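Local structure of HAD-superfamily hydrolase, subfamily IA, variant 1 (Ehrlichia chaffeensis, 3KZX) at residues K72-I75 / T76-G79. The protein probably hydrolyses 2-phosphoglycolate to glycolate and phosphate, as a member of the HAD-like hydrolase superfamily. Numbering follows the deposited sequence.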
ATOM      1  N   LYS A  72      12.006 -16.165   3.400  1.00 12.94           N
ATOM      2  CA  LYS A  72      12.607 -17.217   2.551  1.00 13.03           C
ATOM      3  C   LYS A  72      12.220 -18.579   3.034  1.00 11.07           C
ATOM      4  O   LYS A  72      11.936 -19.470   2.247  1.00 10.51           O
ATOM      5  CB  LYS A  72      14.128 -17.105   2.458  1.00 13.43           C
ATOM      6  CG  LYS A  72      14.557 -16.242   1.253  1.00 18.06           C
ATOM      7  CD  LYS A  72      16.051 -15.924   1.232  1.00 20.68           C
ATOM      8  CE  LYS A  72      16.386 -14.817   0.210  1.00 22.45           C
ATOM      9  NZ  LYS A  72      16.916 -15.345  -1.067  1.00 25.24           N
ATOM     10  N   TYR A  73      12.171 -18.750   4.340  1.00 10.76           N
ATOM     11  CA  TYR A  73      11.722 -20.025   4.888  1.00 10.48           C
ATOM     12  C   TYR A  73      10.293 -20.359   4.448  1.00 11.00           C
ATOM     13  O   TYR A  73      10.033 -21.487   4.009  1.00 11.07           O
ATOM     14  CB  TYR A  73      11.810 -20.013   6.406  1.00 10.00           C
ATOM     15  CG  TYR A  73      11.555 -21.333   7.044  1.00  9.09           C
ATOM     16  CD1 TYR A  73      12.587 -22.243   7.244  1.00  6.61           C
ATOM     17  CD2 TYR A  73      10.301 -21.664   7.505  1.00 11.52           C
ATOM     18  CE1 TYR A  73      12.355 -23.466   7.866  1.00  6.67           C
ATOM     19  CE2 TYR A  73      10.058 -22.877   8.112  1.00 10.57           C
ATOM     20  CZ  TYR A  73      11.073 -23.764   8.299  1.00  8.28           C
ATOM     21  OH  TYR A  73      10.811 -24.965   8.901  1.00  6.96           O
ATOM     22  N   LEU A  74       9.372 -19.406   4.593  1.00 11.87           N
ATOM     23  CA  LEU A  74       7.963 -19.637   4.221  1.00 12.71           C
ATOM     24  C   LEU A  74       7.816 -19.909   2.713  1.00 13.05           C
ATOM     25  O   LEU A  74       7.035 -20.771   2.303  1.00 13.56           O
ATOM     26  CB  LEU A  74       7.089 -18.444   4.606  1.00 12.84           C
ATOM     27  CG  LEU A  74       6.884 -18.192   6.104  1.00 13.87           C
ATOM     28  CD1 LEU A  74       6.131 -16.875   6.361  1.00 15.82           C
ATOM     29  CD2 LEU A  74       6.181 -19.352   6.769  1.00 12.40           C
ATOM     30  N   ILE A  75       8.600 -19.209   1.900  1.00 13.69           N
ATOM     31  CA  ILE A  75       8.552 -19.424   0.464  1.00 13.87           C
ATOM     32  C   ILE A  75       8.852 -20.865   0.139  1.00 13.81           C
ATOM     33  O   ILE A  75       8.141 -21.481  -0.667  1.00 13.75           O
ATOM     34  CB  ILE A  75       9.494 -18.484  -0.312  1.00 14.54           C
ATOM     35  CG1 ILE A  75       8.930 -17.059  -0.314  1.00 15.99           C
ATOM     36  CG2 ILE A  75       9.687 -18.986  -1.757  1.00 15.65           C
ATOM     37  CD1 ILE A  75       9.956 -15.956  -0.574  1.00 19.76           C
ATOM     38  N   THR A  76       9.885 -21.436   0.769  1.00 13.68           N
ATOM     39  CA  THR A  76      10.233 -22.827   0.480  1.00 12.83           C
ATOM     40  C   THR A  76       9.214 -23.815   1.069  1.00 12.73           C
ATOM     41  O   THR A  76       9.005 -24.887   0.515  1.00 11.62           O
ATOM     42  CB  THR A  76      11.636 -23.181   1.011  1.00 12.80           C
ATOM     43  OG1 THR A  76      11.638 -23.083   2.436  1.00 12.58           O
ATOM     44  CG2 THR A  76      12.679 -22.227   0.436  1.00 13.04           C
ATOM     45  N   LEU A  77       8.607 -23.470   2.204  1.00 13.22           N
ATOM     46  CA  LEU A  77       7.609 -24.352   2.845  1.00 14.19           C
ATOM     47  C   LEU A  77       6.360 -24.439   1.960  1.00 14.48           C
ATOM     48  O   LEU A  77       5.855 -25.530   1.671  1.00 15.32           O
ATOM     49  CB  LEU A  77       7.195 -23.817   4.232  1.00 14.25           C
ATOM     50  CG  LEU A  77       6.006 -24.508   4.951  1.00 15.90           C
ATOM     51  CD1 LEU A  77       6.292 -25.994   5.242  1.00 13.20           C
ATOM     52  CD2 LEU A  77       5.576 -23.758   6.238  1.00 15.41           C
ATOM     53  N   LEU A  78       5.912 -23.285   1.513  1.00 15.60           N
ATOM     54  CA  LEU A  78       4.607 -23.142   0.812  1.00 16.67           C
ATOM     55  C   LEU A  78       4.658 -23.588  -0.647  1.00 16.63           C
ATOM     56  O   LEU A  78       3.653 -24.068  -1.176  1.00 17.12           O
ATOM     57  CB  LEU A  78       4.138 -21.704   0.889  1.00 16.51           C
ATOM     58  CG  LEU A  78       3.272 -21.294   2.098  1.00 19.98           C
ATOM     59  CD1 LEU A  78       3.451 -22.162   3.296  1.00 22.20           C
ATOM     60  CD2 LEU A  78       3.559 -19.865   2.478  1.00 21.87           C
ATOM     61  N   GLY A  79       5.814 -23.413  -1.293  1.00 16.70           N
ATOM     62  CA  GLY A  79       5.991 -23.803  -2.693  1.00 15.90           C
ATOM     63  C   GLY A  79       4.912 -23.159  -3.546  1.00 15.20           C
ATOM     64  O   GLY A  79       4.729 -21.951  -3.488  1.00 14.74           O
TER
HETATM   65  O   HOH W   1       7.374 -20.581  -3.266  1.00 20.73           O
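Thr76 turns its hydroxyl back onto the preceding turn of helix 70-78, where OG1 donates a hydrogen bond to Tyr73 O at 2.8 Å. With chi1 at 64°, OG1 is flanked by both backbone neighbours of its CA and meets Tyr73 O from 28° out of the carbonyl plane. Leu77 N, at 3.0 Å, binds the same Tyr73 O in the plane, so two donors grip one carbonyl and the hydroxyl's hydrogen is used within its own helix. The methyl CG2 of Thr76 meanwhile rests 3.4 Å from Lys72 O.

The remaining i to i+4 backbone bonds run from Thr76 N to Lys72 O, from Leu78 N to Leu74 O and from Gly79 N to Ile75 O at 3.1 Å. Ile75 O also takes a water, 2.9 Å away, which donates as well to Gly79 O and so bridges the helix end.

Apolar contact between neighbouring turns is light: Leu74 CB lies 4.4 Å from Leu78 CD2. Both leucines are buried: Leu74 packs on Phe48 of helix 45-54 and Trp82 of helix 82-95, Leu78 on Leu52 and Ala85 of the same two helices.

Gly79, with phi 54°, breaks the helical path. The arrangement is the C-terminal end of a helix with one face, Leu74 and Leu78, buried against its neighbours, in the helical cap domain of a HAD-family hydrolase, set apart from the parallel-sheet core.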